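Local coordinates for protein LAE5 (PDB 5JD3) that probably hydrolyses ester bonds, as a single-chain esterase of the GDSL lipase/acylhydrolase family built on a parallel alpha/beta fold, at residues 27-33 against 102-108; 54-60 against 77-81; 63-67 against 228-232; 88-92 against 138-142. All coordinates share one frame; numbering follows the deposited sequence.

Contact 1: residues 27-33 against 102-108; sequences GSKLVII and LKPDYVA
Lys29 and Asp105 open the pairing. The amide N of Lys29 donates to Asp105 OD2 at 2.8 Å, taking the anti lone pair of that oxygen, the one turned away from OD1. Asp105 has CG anti to its own carbonyl carbon (chi1 -62°), which brings the carboxylate across to the start of strand 29-33. Lys29 O is gripped twice: Asp105 N lies in the carbonyl plane at 2.9 Å, while Tyr106 N is tilted out of it at 3.1 Å. From there 29-33 and 106-108 run parallel, with Val31 N on Tyr106 O at 3.0 Å and nearly straight (173°), Ala108 N on Val31 O, and Ile33 N on Ala108 O. The side chain of Lys29 bends at chi3 (76°) and carries NZ to Leu102 O, 2.9 Å away in the carbonyl plane.

On one face of the sheet Leu30 CD1 sits 3.6 Å from Tyr106 CB, the two side chains crossing at about a right angle, and the same methyl touches Ala108 CB. On the other face Val31 CG2 lies 3.6 Å from Pro104 CB. Ser28 CB meets the Tyr106 ring at its edge, in plane.

Further out, Tyr106 OH and Ser28 OG both bond to the backbone of Ala25, and Phe24 meets the tyrosine ring edge-to-face. Helix 88-100 packs on Ile33 and Val107, and helix 59-70 on Ile32. The chemistry implies a parallel ladder whose entrance is fixed by charged side chains bonding to backbone, and whose interior, in the middle of an alpha/beta/alpha sandwich, is held by main-chain bonds and aliphatic contacts.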
loop_
_atom_site.group_PDB
_atom_site.type_symbol
_atom_site.label_atom_id
_atom_site.label_comp_id
_atom_site.label_asym_id
_atom_site.label_seq_id
_atom_site.Cartn_x
_atom_site.Cartn_y
_atom_site.Cartn_z
ATOM N N GLY A 27 -8.575 -18.237 7.780
ATOM C CA GLY A 27 -8.311 -18.992 6.569
ATOM C C GLY A 27 -8.488 -18.189 5.295
ATOM O O GLY A 27 -8.583 -18.754 4.206
ATOM N N SER A 28 -8.528 -16.867 5.429
ATOM C CA SER A 28 -8.731 -15.988 4.282
ATOM C C SER A 28 -7.424 -15.699 3.551
ATOM O O SER A 28 -6.346 -15.765 4.140
ATOM C CB SER A 28 -9.375 -14.674 4.724
ATOM O OG SER A 28 -10.617 -14.904 5.366
ATOM N N LYS A 29 -7.527 -15.377 2.264
ATOM C CA LYS A 29 -6.357 -14.986 1.487
ATOM C C LYS A 29 -6.362 -13.491 1.192
ATOM O O LYS A 29 -7.291 -12.971 0.572
ATOM C CB LYS A 29 -6.278 -15.771 0.176
ATOM C CG LYS A 29 -5.232 -15.220 -0.786
ATOM C CD LYS A 29 -4.690 -16.288 -1.723
ATOM C CE LYS A 29 -5.675 -16.620 -2.827
ATOM N NZ LYS A 29 -5.020 -17.372 -3.935
ATOM N N LEU A 30 -5.316 -12.806 1.641
ATOM C CA LEU A 30 -5.175 -11.375 1.410
ATOM C C LEU A 30 -4.131 -11.084 0.336
ATOM O O LEU A 30 -2.975 -11.490 0.454
ATOM C CB LEU A 30 -4.800 -10.658 2.709
ATOM C CG LEU A 30 -4.337 -9.206 2.577
ATOM C CD1 LEU A 30 -5.445 -8.320 2.025
ATOM C CD2 LEU A 30 -3.841 -8.678 3.914
ATOM N N VAL A 31 -4.547 -10.380 -0.711
ATOM C CA VAL A 31 -3.635 -9.978 -1.772
ATOM C C VAL A 31 -3.291 -8.499 -1.641
ATOM O O VAL A 31 -4.172 -7.641 -1.683
ATOM C CB VAL A 31 -4.229 -10.248 -3.169
ATOM C CG1 VAL A 31 -3.433 -9.518 -4.241
ATOM C CG2 VAL A 31 -4.267 -11.742 -3.449
ATOM N N ILE A 32 -2.004 -8.210 -1.474
ATOM C CA ILE A 32 -1.539 -6.837 -1.333
ATOM C C ILE A 32 -0.767 -6.405 -2.575
ATOM O O ILE A 32 0.256 -6.996 -2.922
ATOM C CB ILE A 32 -0.655 -6.669 -0.085
ATOM C CG1 ILE A 32 -1.386 -7.197 1.151
ATOM C CG2 ILE A 32 -0.265 -5.212 0.100
ATOM C CD1 ILE A 32 -0.555 -7.173 2.414
ATOM N N ILE A 33 -1.265 -5.368 -3.241
ATOM C CA ILE A 33 -0.708 -4.935 -4.516
ATOM C C ILE A 33 -0.312 -3.457 -4.471
ATOM O O ILE A 33 -0.980 -2.645 -3.830
ATOM C CB ILE A 33 -1.718 -5.190 -5.665
ATOM C CG1 ILE A 33 -1.108 -4.849 -7.026
ATOM C CG2 ILE A 33 -3.015 -4.423 -5.434
ATOM C CD1 ILE A 33 -2.003 -5.194 -8.196
ATOM N N LEU A 102 -6.420 -14.454 -8.882
ATOM C CA LEU A 102 -5.940 -15.148 -7.694
ATOM C C LEU A 102 -7.085 -15.469 -6.738
ATOM O O LEU A 102 -6.887 -16.147 -5.731
ATOM C CB LEU A 102 -4.874 -14.315 -6.982
ATOM C CG LEU A 102 -3.621 -14.022 -7.810
ATOM C CD1 LEU A 102 -2.580 -13.285 -6.981
ATOM C CD2 LEU A 102 -3.045 -15.309 -8.382
ATOM N N LYS A 103 -8.287 -15.004 -7.032
ATOM C CA LYS A 103 -9.459 -15.250 -6.193
ATOM C C LYS A 103 -9.297 -14.892 -4.737
ATOM O O LYS A 103 -9.424 -15.723 -3.881
ATOM C CB LYS A 103 -9.953 -16.683 -6.340
ATOM C CG LYS A 103 -10.349 -17.099 -7.731
ATOM C CD LYS A 103 -9.766 -18.459 -8.056
ATOM C CE LYS A 103 -10.120 -18.981 -9.445
ATOM N NZ LYS A 103 -10.250 -17.972 -10.541
ATOM N N PRO A 104 -8.993 -13.652 -4.439
ATOM C CA PRO A 104 -8.697 -13.303 -3.048
ATOM C C PRO A 104 -9.952 -13.064 -2.217
ATOM O O PRO A 104 -11.009 -12.752 -2.766
ATOM C CB PRO A 104 -7.889 -12.016 -3.188
ATOM C CG PRO A 104 -8.473 -11.366 -4.397
ATOM C CD PRO A 104 -8.903 -12.477 -5.325
ATOM N N ASP A 105 -9.828 -13.217 -0.903
ATOM C CA ASP A 105 -10.915 -12.898 0.013
ATOM C C ASP A 105 -10.833 -11.428 0.399
ATOM O O ASP A 105 -11.849 -10.775 0.634
ATOM C CB ASP A 105 -10.850 -13.787 1.256
ATOM C CG ASP A 105 -10.999 -15.258 0.927
ATOM O OD1 ASP A 105 -12.004 -15.626 0.284
ATOM O OD2 ASP A 105 -10.105 -16.045 1.303
ATOM N N TYR A 106 -9.609 -10.918 0.457
ATOM C CA TYR A 106 -9.366 -9.515 0.758
ATOM C C TYR A 106 -8.323 -8.942 -0.195
ATOM O O TYR A 106 -7.425 -9.652 -0.645
ATOM C CB TYR A 106 -8.897 -9.341 2.204
ATOM C CG TYR A 106 -9.900 -9.773 3.248
ATOM C CD1 TYR A 106 -10.806 -8.867 3.784
ATOM C CD2 TYR A 106 -9.933 -11.081 3.709
ATOM C CE1 TYR A 106 -11.722 -9.254 4.742
ATOM C CE2 TYR A 106 -10.845 -11.478 4.667
ATOM C CZ TYR A 106 -11.737 -10.562 5.181
ATOM O OH TYR A 106 -12.646 -10.955 6.135
ATOM N N VAL A 107 -8.450 -7.656 -0.503
ATOM C CA VAL A 107 -7.460 -6.969 -1.322
ATOM C C VAL A 107 -6.993 -5.688 -0.645
ATOM O O VAL A 107 -7.800 -4.817 -0.319
ATOM C CB VAL A 107 -8.007 -6.626 -2.722
ATOM C CG1 VAL A 107 -7.041 -5.708 -3.457
ATOM C CG2 VAL A 107 -8.256 -7.891 -3.520
ATOM N N ALA A 108 -5.688 -5.584 -0.428
ATOM C CA ALA A 108 -5.096 -4.360 0.088
ATOM C C ALA A 108 -4.324 -3.665 -1.025
ATOM O O ALA A 108 -3.502 -4.283 -1.699
ATOM C CB ALA A 108 -4.191 -4.654 1.271
#

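Contact 2: residues 54-60 against 77-81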
loop_
_atom_site.group_PDB
_atom_site.type_symbol
_atom_site.label_atom_id
_atom_site.label_comp_id
_atom_site.label_asym_id
_atom_site.label_seq_id
_atom_site.Cartn_x
_atom_site.Cartn_y
_atom_site.Cartn_z
ATOM N N ALA A 54 9.307 -14.555 -0.991
ATOM C CA ALA A 54 8.086 -14.386 -1.765
ATOM C C ALA A 54 7.404 -13.072 -1.404
ATOM O O ALA A 54 6.577 -12.565 -2.160
ATOM C CB ALA A 54 7.142 -15.556 -1.539
ATOM N N HIS A 55 7.764 -12.523 -0.247
ATOM C CA HIS A 55 7.134 -11.308 0.257
ATOM C C HIS A 55 8.108 -10.136 0.352
ATOM O O HIS A 55 7.709 -9.015 0.665
ATOM C CB HIS A 55 6.509 -11.566 1.629
ATOM C CG HIS A 55 5.307 -12.458 1.587
ATOM N ND1 HIS A 55 4.743 -13.000 2.719
ATOM C CD2 HIS A 55 4.562 -12.896 0.544
ATOM C CE1 HIS A 55 3.699 -13.739 2.376
ATOM N NE2 HIS A 55 3.570 -13.692 1.065
ATOM N N GLY A 56 9.382 -10.396 0.084
ATOM C CA GLY A 56 10.392 -9.356 0.159
ATOM C C GLY A 56 10.838 -9.090 1.583
ATOM O O GLY A 56 10.721 -9.954 2.453
ATOM N N SER A 57 11.350 -7.887 1.822
ATOM C CA SER A 57 11.844 -7.515 3.143
ATOM C C SER A 57 11.219 -6.208 3.626
ATOM O O SER A 57 11.848 -5.442 4.356
ATOM C CB SER A 57 13.369 -7.394 3.124
ATOM O OG SER A 57 13.794 -6.380 2.233
ATOM N N GLY A 58 9.979 -5.964 3.215
ATOM C CA GLY A 58 9.276 -4.746 3.577
ATOM C C GLY A 58 8.113 -4.993 4.518
ATOM O O GLY A 58 8.108 -5.972 5.264
ATOM N N TYR A 59 7.119 -4.109 4.475
ATOM C CA TYR A 59 6.006 -4.169 5.419
ATOM C C TYR A 59 5.115 -5.385 5.180
ATOM O O TYR A 59 4.523 -5.916 6.119
ATOM C CB TYR A 59 5.177 -2.879 5.358
ATOM C CG TYR A 59 4.241 -2.759 4.171
ATOM C CD1 TYR A 59 2.916 -3.175 4.261
ATOM C CD2 TYR A 59 4.672 -2.208 2.972
ATOM C CE1 TYR A 59 2.054 -3.061 3.185
ATOM C CE2 TYR A 59 3.816 -2.088 1.890
ATOM C CZ TYR A 59 2.510 -2.517 2.003
ATOM O OH TYR A 59 1.655 -2.400 0.929
ATOM N N VAL A 60 5.020 -5.821 3.928
ATOM C CA VAL A 60 4.236 -7.005 3.594
ATOM C C VAL A 60 4.812 -8.232 4.295
ATOM O O VAL A 60 4.075 -9.039 4.864
ATOM C CB VAL A 60 4.190 -7.247 2.072
ATOM C CG1 VAL A 60 3.617 -8.624 1.762
ATOM C CG2 VAL A 60 3.377 -6.159 1.387
ATOM N N ARG A 77 -3.480 -16.174 4.701
ATOM C CA ARG A 77 -2.651 -16.424 3.529
ATOM C C ARG A 77 -2.377 -15.124 2.773
ATOM O O ARG A 77 -3.236 -14.627 2.050
ATOM C CB ARG A 77 -3.340 -17.444 2.623
ATOM C CG ARG A 77 -2.545 -17.888 1.409
ATOM C CD ARG A 77 -3.360 -18.885 0.599
ATOM N NE ARG A 77 -2.741 -19.211 -0.680
ATOM C CZ ARG A 77 -3.280 -20.022 -1.583
ATOM N NH1 ARG A 77 -4.455 -20.592 -1.348
ATOM N NH2 ARG A 77 -2.647 -20.263 -2.723
ATOM N N LEU A 78 -1.177 -14.576 2.945
ATOM C CA LEU A 78 -0.842 -13.285 2.352
ATOM C C LEU A 78 -0.094 -13.420 1.029
ATOM O O LEU A 78 0.780 -14.273 0.878
ATOM C CB LEU A 78 -0.016 -12.445 3.329
ATOM C CG LEU A 78 -0.800 -11.555 4.299
ATOM C CD1 LEU A 78 -1.549 -12.383 5.334
ATOM C CD2 LEU A 78 0.123 -10.551 4.974
ATOM N N VAL A 79 -0.451 -12.565 0.073
ATOM C CA VAL A 79 0.172 -12.565 -1.246
ATOM C C VAL A 79 0.731 -11.187 -1.589
ATOM O O VAL A 79 0.023 -10.183 -1.500
ATOM C CB VAL A 79 -0.826 -12.977 -2.346
ATOM C CG1 VAL A 79 -0.096 -13.213 -3.661
ATOM C CG2 VAL A 79 -1.602 -14.218 -1.931
ATOM N N ASN A 80 1.999 -11.141 -1.985
ATOM C CA ASN A 80 2.623 -9.887 -2.390
ATOM C C ASN A 80 2.587 -9.719 -3.906
ATOM O O ASN A 80 3.207 -10.485 -4.641
ATOM C CB ASN A 80 4.068 -9.818 -1.885
ATOM C CG ASN A 80 4.685 -8.434 -2.046
ATOM O OD1 ASN A 80 4.217 -7.612 -2.834
ATOM N ND2 ASN A 80 5.748 -8.176 -1.294
ATOM N N GLN A 81 1.861 -8.706 -4.368
ATOM C CA GLN A 81 1.780 -8.417 -5.794
ATOM C C GLN A 81 2.283 -7.011 -6.101
ATOM O O GLN A 81 1.763 -6.335 -6.988
ATOM C CB GLN A 81 0.344 -8.586 -6.295
ATOM C CG GLN A 81 -0.084 -10.036 -6.458
ATOM C CD GLN A 81 0.704 -10.754 -7.537
ATOM O OE1 GLN A 81 0.718 -10.334 -8.694
ATOM N NE2 GLN A 81 1.370 -11.840 -7.162
#
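His55 turns CG anti to its carbonyl carbon (chi1 -70°), which points the ring toward Leu78 O, and Asn80 turns its own anti to the backbone N (chi1 -169°), which points the amide toward His55 O. The two side chains slide past each other in opposite directions, ring and amide planes 46° apart. The amide reaches the backbone of His55, and the ring reaches that of Leu78, two residues before Asn80. Asn80 ND2 donates to His55 O at 2.9 Å; the oxygen lies in the amide plane, but the donor stands well above the carbonyl plane. His55 NE2 makes a weak, bent bond to Leu78 O at 2.9 Å, the oxygen lying at the ring edge. Val60 CG1 packs 3.8 Å from Asn80 ND2.

ND2 also bonds to Thr38 O, and OD1 accepts from Gly82 N. A leucine in place of Asn80 would probably leave His55 O and Thr38 O without their common donor and Gly82 N without its acceptor. The contact joins an outer strand of the parallel sheet to the loop and N-terminus of helix 59-70, consistent with the SGNH/GDSL fold and probably close to the active site, since Thr38 lies two residues from Ser36, the probable nucleophile of a Ser-His-Asp triad.

Contact 3: residues 63-67 against 228-232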
loop_
_atom_site.group_PDB
_atom_site.type_symbol
_atom_site.label_atom_id
_atom_site.label_comp_id
_atom_site.label_asym_id
_atom_site.label_seq_id
_atom_site.Cartn_x
_atom_site.Cartn_y
_atom_site.Cartn_z
ATOM N N LEU A 63 4.017 -7.848 7.952
ATOM C CA LEU A 63 2.638 -8.239 8.219
ATOM C C LEU A 63 2.516 -9.753 8.305
ATOM O O LEU A 63 1.887 -10.283 9.219
ATOM C CB LEU A 63 1.702 -7.701 7.134
ATOM C CG LEU A 63 1.447 -6.194 7.108
ATOM C CD1 LEU A 63 0.581 -5.822 5.915
ATOM C CD2 LEU A 63 0.792 -5.748 8.401
ATOM N N ASN A 64 3.129 -10.441 7.347
ATOM C CA ASN A 64 3.082 -11.896 7.291
ATOM C C ASN A 64 3.706 -12.533 8.530
ATOM O O ASN A 64 3.165 -13.486 9.088
ATOM C CB ASN A 64 3.783 -12.398 6.028
ATOM C CG ASN A 64 3.576 -13.881 5.797
ATOM O OD1 ASN A 64 2.514 -14.306 5.340
ATOM N ND2 ASN A 64 4.592 -14.676 6.104
ATOM N N ALA A 65 4.843 -11.994 8.959
ATOM C CA ALA A 65 5.529 -12.492 10.146
ATOM C C ALA A 65 4.714 -12.217 11.405
ATOM O O ALA A 65 4.565 -13.088 12.262
ATOM C CB ALA A 65 6.910 -11.866 10.261
ATOM N N HIS A 66 4.192 -10.998 11.504
ATOM C CA HIS A 66 3.394 -10.570 12.648
ATOM C C HIS A 66 2.151 -11.434 12.829
ATOM O O HIS A 66 1.856 -11.895 13.932
ATOM C CB HIS A 66 2.997 -9.100 12.484
ATOM C CG HIS A 66 2.125 -8.572 13.583
ATOM N ND1 HIS A 66 2.587 -7.697 14.542
ATOM C CD2 HIS A 66 0.815 -8.777 13.861
ATOM C CE1 HIS A 66 1.603 -7.391 15.367
ATOM N NE2 HIS A 66 0.517 -8.037 14.979
ATOM N N LEU A 67 1.423 -11.647 11.738
ATOM C CA LEU A 67 0.173 -12.397 11.781
ATOM C C LEU A 67 0.402 -13.869 12.110
ATOM O O LEU A 67 -0.399 -14.484 12.811
ATOM C CB LEU A 67 -0.572 -12.258 10.454
ATOM C CG LEU A 67 -1.104 -10.850 10.167
ATOM C CD1 LEU A 67 -1.510 -10.701 8.708
ATOM C CD2 LEU A 67 -2.271 -10.520 11.090
ATOM N N ALA A 228 0.405 0.503 11.088
ATOM C CA ALA A 228 -0.769 1.284 10.719
ATOM C C ALA A 228 -1.841 0.364 10.147
ATOM O O ALA A 228 -3.027 0.509 10.445
ATOM C CB ALA A 228 -0.399 2.366 9.718
ATOM N N PHE A 229 -1.403 -0.586 9.327
ATOM C CA PHE A 229 -2.283 -1.584 8.731
ATOM C C PHE A 229 -2.919 -2.463 9.802
ATOM O O PHE A 229 -4.133 -2.673 9.808
ATOM C CB PHE A 229 -1.497 -2.441 7.731
ATOM C CG PHE A 229 -2.328 -3.472 7.016
ATOM C CD1 PHE A 229 -2.863 -3.202 5.767
ATOM C CD2 PHE A 229 -2.552 -4.719 7.577
ATOM C CE1 PHE A 229 -3.619 -4.149 5.100
ATOM C CE2 PHE A 229 -3.308 -5.668 6.918
ATOM C CZ PHE A 229 -3.842 -5.383 5.678
ATOM N N LEU A 230 -2.085 -2.979 10.701
ATOM C CA LEU A 230 -2.536 -3.873 11.762
ATOM C C LEU A 230 -3.525 -3.195 12.702
ATOM O O LEU A 230 -4.527 -3.793 13.098
ATOM C CB LEU A 230 -1.339 -4.395 12.557
ATOM C CG LEU A 230 -0.387 -5.315 11.793
ATOM C CD1 LEU A 230 0.922 -5.476 12.543
ATOM C CD2 LEU A 230 -1.037 -6.667 11.544
ATOM N N ALA A 231 -3.237 -1.947 13.056
ATOM C CA ALA A 231 -4.102 -1.180 13.945
ATOM C C ALA A 231 -5.465 -0.940 13.308
ATOM O O ALA A 231 -6.498 -1.050 13.970
ATOM C CB ALA A 231 -3.447 0.142 14.314
ATOM N N ALA A 232 -5.460 -0.614 12.019
ATOM C CA ALA A 232 -6.694 -0.355 11.284
ATOM C C ALA A 232 -7.530 -1.622 11.143
ATOM O O ALA A 232 -8.755 -1.561 11.052
ATOM C CB ALA A 232 -6.380 0.229 9.915
#
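His66 NE2 bonds to Cys235 O, helping to fix the rotation of the ring, while Leu230 CD1 stands over the centre of the same imidazole. That methyl is 3.3 Å from the His66 ring centroid and 4° off the normal, a tight CH-pi contact. His66 has CG anti to its backbone N (chi1 178°), which sends the imidazole out to meet it. Between the two segments everything is apolar or CH-pi. Leu63 CD1 lies over one face of Phe229, toward the rim, 3.9 Å from the ring centroid, while Leu63 CD2 is wedged between Phe229 CD2 and Leu230 CG, 3.6 Å from each. Leu67 CD2 touches Leu230 CD2 at 4.1 Å.

Putting an alanine at His66 would probably open a gap beside Leu230 CD1 and leave Cys235 O without its donor, loosening one tie between the C-terminal tail and this helix.

The axes of 63-67 and 228-232 pass 11.4 Å apart, crossing at -47°. Both helices pack on the sheet: Leu63 and Leu67 rest on Leu78 of strand 77-82, Phe229 on Leu30 of strand 29-34, and Ala228 on Val192 of strand 190-192.

Contact 4: residues 88-92 against 138-142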
loop_
_atom_site.group_PDB
_atom_site.type_symbol
_atom_site.label_atom_id
_atom_site.label_comp_id
_atom_site.label_asym_id
_atom_site.label_seq_id
_atom_site.Cartn_x
_atom_site.Cartn_y
_atom_site.Cartn_z
ATOM N N VAL A 88 -0.974 3.920 -10.720
ATOM C CA VAL A 88 -2.299 3.311 -10.741
ATOM C C VAL A 88 -2.644 2.904 -12.175
ATOM O O VAL A 88 -3.490 2.040 -12.404
ATOM C CB VAL A 88 -3.378 4.263 -10.176
ATOM C CG1 VAL A 88 -3.678 5.387 -11.157
ATOM C CG2 VAL A 88 -4.645 3.491 -9.834
ATOM N N ARG A 89 -1.961 3.525 -13.134
ATOM C CA ARG A 89 -2.104 3.183 -14.542
ATOM C C ARG A 89 -1.564 1.781 -14.809
ATOM O O ARG A 89 -2.166 1.001 -15.547
ATOM C CB ARG A 89 -1.377 4.211 -15.412
ATOM C CG ARG A 89 -1.545 4.013 -16.908
ATOM C CD ARG A 89 -0.683 4.997 -17.691
ATOM N NE ARG A 89 -1.208 6.359 -17.636
ATOM C CZ ARG A 89 -0.455 7.447 -17.499
ATOM N NH1 ARG A 89 0.863 7.336 -17.395
ATOM N NH2 ARG A 89 -1.019 8.646 -17.462
ATOM N N ASP A 90 -0.427 1.468 -14.194
ATOM C CA ASP A 90 0.195 0.157 -14.340
ATOM C C ASP A 90 -0.614 -0.929 -13.636
ATOM O O ASP A 90 -0.685 -2.064 -14.105
ATOM C CB ASP A 90 1.624 0.179 -13.789
ATOM C CG ASP A 90 2.512 1.172 -14.510
ATOM O OD1 ASP A 90 2.323 1.366 -15.729
ATOM O OD2 ASP A 90 3.400 1.759 -13.858
ATOM N N LEU A 91 -1.215 -0.571 -12.506
ATOM C CA LEU A 91 -2.023 -1.506 -11.730
ATOM C C LEU A 91 -3.236 -1.992 -12.514
ATOM O O LEU A 91 -3.553 -3.181 -12.513
ATOM C CB LEU A 91 -2.480 -0.859 -10.420
ATOM C CG LEU A 91 -1.715 -1.238 -9.151
ATOM C CD1 LEU A 91 -0.225 -0.994 -9.319
ATOM C CD2 LEU A 91 -2.259 -0.470 -7.956
ATOM N N ALA A 92 -3.908 -1.062 -13.183
ATOM C CA ALA A 92 -5.116 -1.374 -13.937
ATOM C C ALA A 92 -4.832 -2.326 -15.094
ATOM O O ALA A 92 -5.684 -3.130 -15.469
ATOM C CB ALA A 92 -5.757 -0.095 -14.453
ATOM N N THR A 138 -9.318 6.135 -12.123
ATOM C CA THR A 138 -8.760 4.791 -12.231
ATOM C C THR A 138 -8.857 4.035 -10.908
ATOM O O THR A 138 -9.235 2.864 -10.880
ATOM C CB THR A 138 -7.287 4.826 -12.683
ATOM O OG1 THR A 138 -7.167 5.625 -13.866
ATOM C CG2 THR A 138 -6.780 3.422 -12.973
ATOM N N LEU A 139 -8.516 4.713 -9.816
ATOM C CA LEU A 139 -8.555 4.111 -8.486
ATOM C C LEU A 139 -9.978 3.721 -8.099
ATOM O O LEU A 139 -10.213 2.638 -7.565
ATOM C CB LEU A 139 -7.975 5.072 -7.447
ATOM C CG LEU A 139 -7.826 4.571 -6.010
ATOM C CD1 LEU A 139 -6.791 3.463 -5.938
ATOM C CD2 LEU A 139 -7.452 5.719 -5.087
ATOM N N ASP A 140 -10.921 4.617 -8.373
ATOM C CA ASP A 140 -12.331 4.372 -8.094
ATOM C C ASP A 140 -12.857 3.210 -8.928
ATOM O O ASP A 140 -13.679 2.419 -8.466
ATOM C CB ASP A 140 -13.152 5.636 -8.366
ATOM C CG ASP A 140 -14.646 5.396 -8.271
ATOM O OD1 ASP A 140 -15.200 5.529 -7.160
ATOM O OD2 ASP A 140 -15.267 5.082 -9.309
ATOM N N GLU A 141 -12.424 3.106 -10.170
ATOM C CA GLU A 141 -12.831 2.026 -11.053
ATOM C C GLU A 141 -12.301 0.664 -10.643
ATOM O O GLU A 141 -12.998 -0.305 -10.705
ATOM C CB GLU A 141 -12.570 2.356 -12.516
ATOM C CG GLU A 141 -12.520 1.194 -13.503
ATOM C CD GLU A 141 -13.850 0.452 -13.795
ATOM O OE1 GLU A 141 -14.969 0.909 -13.423
ATOM O OE2 GLU A 141 -13.797 -0.630 -14.421
ATOM N N LEU A 142 -11.052 0.614 -10.220
ATOM C CA LEU A 142 -10.489 -0.641 -9.735
ATOM C C LEU A 142 -11.245 -1.134 -8.509
ATOM O O LEU A 142 -11.556 -2.320 -8.389
ATOM C CB LEU A 142 -9.005 -0.478 -9.403
ATOM C CG LEU A 142 -8.057 -0.187 -10.566
ATOM C CD1 LEU A 142 -6.630 -0.034 -10.062
ATOM C CD2 LEU A 142 -8.144 -1.284 -11.616
#
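Val88 and Ala92 pack on Thr138 and Leu142 where two helices of successive beta-alpha-beta crossovers lie side by side in the alpha/beta/alpha sandwich. Helix 88-100 joins strands 77-82 and 106-110; helix 132-146 leads on from 106-110 to 152-156. The segment axes pass 10.0 Å apart and point roughly the same way, 31° from parallel.

The aliphatic contacts come first. Val88 sets CG2 anti to its backbone N and CG1 between N and the carbonyl carbon (chi1 73°), which presents both methyls to the partner helix. CG2 meets Thr138 CG2 at 3.8 Å as the two side chains slide past each other in opposite directions, and it meets Leu142 CD1 at 4.1 Å. Leu142 forks over the other helix: CD1 also reaches Leu91 CB at 4.2 Å, while CD2 lies 3.9 Å from Ala92 CB. The small alanine lets the leucine come right up to the backbone, with CD2 3.8 Å from Ala92 CA.

Polar groups turn elsewhere. Thr138 OG1 bonds back to Glu134 O of its own helix, leaving the methyl for the interface. Arg89, next to Val88 in the sequence, forms a salt bridge with Glu134 of the other helix, so a charged link ties the two helices beside the apolar patch. Val88 N is held by Asp115 OD1 at the start of its helix. Toward the sheet, Leu91 and Leu139 both rest on Met109 of strand 106-110.

Methyl and backbone meet in one last place: Thr138 CG2 lies 3.6 Å from Val88 O, the oxygen that also accepts the helical bond from Ala92 N.

All four contacts are largely buried, but only contact 1 joins strand to strand, and it is the one built on a ladder of backbone bonds. Contact 2 shares its sheet, since strands 29-34 and 77-82 are neighbours (Leu30 O to Val79 N, 2.8 Å), and relies on side chain to backbone bonds. Contacts 2 and 3 both use helix 59-70, and Leu30 and Ile32 carry the hydrophobic core from contact 1 into contact 3. Contacts 3 and 4 are both apolar helix pairs, yet their centres lie about 24 Å apart on opposite sides of the chain's centre. Rings enter contact 3, whereas contact 4 is aliphatic throughout, without a ring; it touches contact 1 through Ile33 and Leu91.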